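Local coordinates for glutathione s-transferase (Oryza sativa, PDB 1OYJ), which conjugates reduced glutathione to a wide range of hydrophobic electrophiles, including herbicides, as a tau-family glutathione transferase, at the interface of chains A and B. Sequence-based numbering; all coordinates share one arbitrary frame. Chains: chain A/B, glutathione s-transferase.

All three contacts belong to one two-fold symmetric interface, so each has a twin with the chains exchanged. Contacts 2 and 3 are neighbours, their C-alpha centres about 12 Å apart; contact 1 lies about 26 Å from either. Helix 97-124 serves contact 1 from chain A and contact 3 from chain B, while helix 69-79 of chain A supplies one residue to each of contacts 2 and 3. Contact 1 is apolar and water-linked, contact 2 is van der Waals, and contact 3 has an arginine-aspartate pair. Because glutathione transferases of this superfamily commonly dimerise, this is probably the biological interface.

Contact 1: the interface of chains A and B. Residues chain A 106-107, 110, 113; chain B 50, 52-53.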
# COMPACT_ATOMS: atom_id res chain seq x y z
N PHE A 106 5.35 6.68 1.45
CA PHE A 106 4.17 7.50 1.41
C PHE A 106 3.80 7.91 -0.07
O PHE A 106 2.66 7.80 -0.48
CB PHE A 106 4.40 8.78 2.27
CG PHE A 106 3.26 9.72 2.23
CD1 PHE A 106 2.23 9.62 3.12
CD2 PHE A 106 3.19 10.66 1.23
CE1 PHE A 106 1.07 10.42 3.01
CE2 PHE A 106 2.10 11.46 1.11
CZ PHE A 106 1.00 11.35 2.02
N TRP A 107 4.79 8.37 -0.80
CA TRP A 107 4.55 8.94 -2.15
C TRP A 107 4.27 7.77 -3.16
O TRP A 107 3.53 7.93 -4.10
CB TRP A 107 5.71 9.84 -2.50
CG TRP A 107 5.46 11.26 -1.84
CD1 TRP A 107 6.08 11.80 -0.77
CD2 TRP A 107 4.37 12.11 -2.13
NE1 TRP A 107 5.49 13.00 -0.40
CE2 TRP A 107 4.43 13.22 -1.23
CE3 TRP A 107 3.38 12.11 -3.10
CZ2 TRP A 107 3.56 14.31 -1.31
CZ3 TRP A 107 2.45 13.20 -3.14
CH2 TRP A 107 2.57 14.28 -2.23
N TYR A 110 0.85 7.03 -2.62
CA TYR A 110 0.02 8.06 -3.14
C TYR A 110 -0.18 7.78 -4.67
O TYR A 110 -1.30 7.83 -5.18
CB TYR A 110 0.70 9.37 -3.00
CG TYR A 110 -0.04 10.51 -3.64
CD1 TYR A 110 -0.96 11.26 -2.94
CD2 TYR A 110 0.23 10.89 -4.93
CE1 TYR A 110 -1.66 12.27 -3.54
CE2 TYR A 110 -0.46 11.91 -5.53
CZ TYR A 110 -1.39 12.65 -4.80
OH TYR A 110 -2.03 13.73 -5.42
N ARG A 113 -2.63 5.09 -5.10
CA ARG A 113 -3.97 5.51 -4.77
C ARG A 113 -4.57 6.41 -5.82
O ARG A 113 -5.77 6.48 -5.84
CB ARG A 113 -4.04 6.27 -3.43
CG ARG A 113 -3.82 5.46 -2.17
CD ARG A 113 -3.64 6.27 -0.80
NE ARG A 113 -3.64 5.26 0.28
CZ ARG A 113 -4.78 4.70 0.76
NH1 ARG A 113 -4.72 3.71 1.62
NH2 ARG A 113 -5.97 5.18 0.41
N ASN B 50 -0.07 16.45 7.66
CA ASN B 50 -0.53 15.54 6.58
C ASN B 50 -1.40 16.32 5.62
O ASN B 50 -2.60 16.11 5.50
CB ASN B 50 -1.35 14.36 7.17
CG ASN B 50 -1.70 13.32 6.14
OD1 ASN B 50 -1.25 13.41 4.97
ND2 ASN B 50 -2.49 12.32 6.54
N VAL B 52 -1.55 16.29 2.48
CA VAL B 52 -2.03 15.59 1.27
C VAL B 52 -3.36 14.88 1.50
O VAL B 52 -4.35 15.03 0.72
CB VAL B 52 -0.95 14.59 0.75
CG1 VAL B 52 -1.38 13.89 -0.50
CG2 VAL B 52 0.30 15.38 0.49
N HIS B 53 -3.43 14.11 2.57
CA HIS B 53 -4.66 13.37 2.85
C HIS B 53 -5.49 13.97 4.03
O HIS B 53 -6.68 13.72 4.12
CB HIS B 53 -4.33 11.89 3.23
CG HIS B 53 -3.65 11.10 2.16
ND1 HIS B 53 -4.17 10.94 0.88
CD2 HIS B 53 -2.47 10.45 2.17
CE1 HIS B 53 -3.36 10.16 0.20
NE2 HIS B 53 -2.31 9.87 0.94
O HOH W 1 -0.13 8.19 0.30
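The loop following helix 44-49 of chain B lays B:Val52 and B:His53 against an aromatic stretch of helix 97-124 in chain A. B:Val52 uses its two methyls on different partners: CG1 meets the ring rim of A:Tyr110 at CE1 (3.5 Å), and CG2 meets the six-membered end of the indole of A:Trp107 at CH2 (3.7 Å). A:Phe106 and B:His53 approach from opposite directions. The CE1-CZ rim of the phenyl comes up to the imidazole, with CZ 3.6 Å from CD2 of B:His53 and the planes 55° apart, an edge-to-face pairing. With CG anti to the backbone N (chi1 177°), the A:Phe106 ring points toward chain B and turns its edge to the indole of A:Trp107, CE2 standing over the middle of the indole face. Water 1 supplies a polar link: NE2 of B:His53 bonds it at 2.8 Å, nearly straight (174° at H), and the water lies 2.9 Å from the carbonyl O of A:Phe106. It sits over the centre of the phenyl face and in the imidazole plane, which should restrain rotation of the imidazole. CD of A:Arg113 adds a looser contact, 4.0 Å from CE1 of B:His53. In the fold, an N-terminal-domain loop here rests on a C-terminal-domain helix of the other subunit.

Contact 2: the interface of chains A and B. Residues chain A 78, 81, 91; chain B 90-91.
Van der Waals contact between B:Asn91 and A:Pro81 carries much of this patch. The carboxamide end of the asparagine leans obliquely onto the pyrrolidine ring: ND2 lies 3.6 Å from CB of A:Pro81, and OD1 lies 3.6 Å from CG of the same proline. Both amide heteroatoms therefore rest against ring carbons, and B:Asn91 hides 59 Å² of its surface, more than any other residue here. Its CG lies beside the backbone N (chi1 -66°), which carries the amide across to chain A. An alanine at B:Asn91 is likely to leave the A:Pro81 ring without its amide cover and open a gap between the two loops.

A second van der Waals contact sets a methyl against a carboxylate. CB of B:Ala90 approaches the acid group of A:Asp78, 3.8 Å from OD2 and 4.0 Å from CG.

Identical residues also come near each other here. ND2 of A:Asn91 and ND2 of B:Asn91 are 4.4 Å apart, two donor groups side by side with no bond between them, and a residue facing its own counterpart places the patch near the two-fold axis. The two copies differ in torsion, chi1 being -33° in chain A, so the symmetry is not exact at side-chain level.

In the fold, A:Asp78 lies at the end of helix 69-79 and A:Pro81 just beyond it, while residues 90 and 91 belong to the loop leading toward helix 97-124.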
# COMPACT_ATOMS: atom_id res chain seq x y z
N ASP A 78 15.32 -6.08 -1.19
CA ASP A 78 15.62 -6.96 -0.05
C ASP A 78 16.32 -8.20 -0.48
O ASP A 78 17.24 -8.67 0.18
CB ASP A 78 14.36 -7.37 0.75
CG ASP A 78 13.74 -6.23 1.53
OD1 ASP A 78 12.54 -6.40 1.88
OD2 ASP A 78 14.35 -5.17 1.84
N PRO A 81 20.63 -7.46 -2.35
CA PRO A 81 21.27 -6.34 -1.66
C PRO A 81 22.49 -5.81 -2.34
O PRO A 81 22.94 -4.69 -2.04
CB PRO A 81 21.65 -6.96 -0.30
CG PRO A 81 21.90 -8.34 -0.68
CD PRO A 81 20.67 -8.68 -1.53
N ASN A 91 20.31 0.38 6.87
CA ASN A 91 21.42 -0.47 7.29
C ASN A 91 22.73 0.34 7.34
O ASN A 91 23.81 -0.23 7.35
CB ASN A 91 21.62 -1.69 6.33
CG ASN A 91 20.30 -2.22 5.71
OD1 ASN A 91 19.43 -1.44 5.29
ND2 ASN A 91 20.18 -3.56 5.60
N ALA B 90 16.09 -7.78 6.69
CA ALA B 90 16.54 -8.36 5.42
C ALA B 90 17.96 -8.88 5.48
O ALA B 90 18.19 -10.06 5.21
CB ALA B 90 16.39 -7.34 4.28
N ASN B 91 18.94 -8.05 5.78
CA ASN B 91 20.28 -8.62 5.86
C ASN B 91 20.77 -8.93 7.29
O ASN B 91 21.59 -9.84 7.46
CB ASN B 91 21.28 -7.86 4.97
CG ASN B 91 20.93 -8.01 3.49
OD1 ASN B 91 21.32 -9.00 2.84
ND2 ASN B 91 20.14 -7.07 2.97

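Contact 3: the interface of chains A and B. Residues chain A 64, 66, 75; chain B 96, 98-99.
NH1 of A:Arg64 donates a hydrogen bond to the carboxylate OD2 of B:Asp96 at 2.6 Å, with 163° at the hydrogen. The acceptor is met on its syn side and lies close to the guanidinium plane, and the two flat groups are nearly coplanar, as expected of an end-on salt bridge. The companion pair, NH2 with OD1, is modelled too close for its length to be trusted. One face of the same guanidinium lies on the ring of B:Tyr99, the planes only 13° apart. NE stands 4.0 Å from the ring centroid of B:Tyr99, a cation-pi contact. The bend at chi3 (-75°) turns the end of the arginine to lie along this ring while its tip reaches B:Asp96. Nearer the backbone, CB of A:Arg64 packs 3.6 Å from CE1 of B:Tyr99, and CG2 of A:Val66 touches that same CE1 at 3.8 Å. A:Tyr75 presents an edge: its CD1 is 3.5 Å from the carbonyl O of B:Ala98, while CG2 of A:Val66 backs one face of its ring. In the fold, strand 64-67 and helix 69-79 of chain A meet the start of helix 97-124 of chain B, with B:Asp96 immediately preceding it.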
# COMPACT_ATOMS: atom_id res chain seq x y z
N ARG A 64 8.78 -19.22 -6.36
CA ARG A 64 7.96 -18.65 -5.28
C ARG A 64 7.44 -17.28 -5.69
O ARG A 64 8.24 -16.46 -6.09
CB ARG A 64 8.83 -18.45 -4.09
CG ARG A 64 9.41 -19.76 -3.49
CD ARG A 64 9.70 -19.60 -2.02
NE ARG A 64 10.90 -18.80 -1.78
CZ ARG A 64 11.38 -18.56 -0.59
NH1 ARG A 64 10.75 -19.03 0.47
NH2 ARG A 64 12.47 -17.84 -0.44
N VAL A 66 5.61 -13.45 -5.69
CA VAL A 66 5.53 -12.20 -4.98
C VAL A 66 4.61 -11.35 -5.88
O VAL A 66 4.90 -11.20 -7.11
CB VAL A 66 6.88 -11.52 -4.90
CG1 VAL A 66 6.77 -10.24 -4.03
CG2 VAL A 66 7.93 -12.39 -4.25
N TYR A 75 10.91 -5.97 -2.63
CA TYR A 75 11.53 -7.29 -2.65
C TYR A 75 12.83 -7.30 -3.44
O TYR A 75 13.85 -7.90 -3.02
CB TYR A 75 10.53 -8.38 -3.09
CG TYR A 75 11.09 -9.80 -3.15
CD1 TYR A 75 11.32 -10.53 -1.99
CD2 TYR A 75 11.49 -10.37 -4.37
CE1 TYR A 75 11.87 -11.83 -2.06
CE2 TYR A 75 12.04 -11.63 -4.43
CZ TYR A 75 12.23 -12.36 -3.29
OH TYR A 75 12.76 -13.62 -3.38
N ASP B 96 15.54 -16.37 4.64
CA ASP B 96 14.37 -16.22 3.82
C ASP B 96 13.68 -14.96 4.29
O ASP B 96 12.49 -14.80 4.13
CB ASP B 96 13.42 -17.40 3.99
CG ASP B 96 12.58 -17.63 2.77
OD1 ASP B 96 13.03 -17.28 1.63
OD2 ASP B 96 11.44 -18.13 2.83
N ALA B 98 13.88 -11.96 3.13
CA ALA B 98 13.41 -11.14 2.03
C ALA B 98 12.01 -11.57 1.64
O ALA B 98 11.12 -10.77 1.52
CB ALA B 98 14.39 -11.31 0.83
N TYR B 99 11.84 -12.89 1.48
CA TYR B 99 10.56 -13.45 1.10
C TYR B 99 9.54 -13.30 2.23
O TYR B 99 8.38 -13.05 2.01
CB TYR B 99 10.71 -14.93 0.64
CG TYR B 99 9.51 -15.40 -0.11
CD1 TYR B 99 9.35 -15.13 -1.45
CD2 TYR B 99 8.53 -16.13 0.52
CE1 TYR B 99 8.23 -15.52 -2.14
CE2 TYR B 99 7.39 -16.54 -0.16
CZ TYR B 99 7.24 -16.23 -1.48
OH TYR B 99 6.12 -16.63 -2.19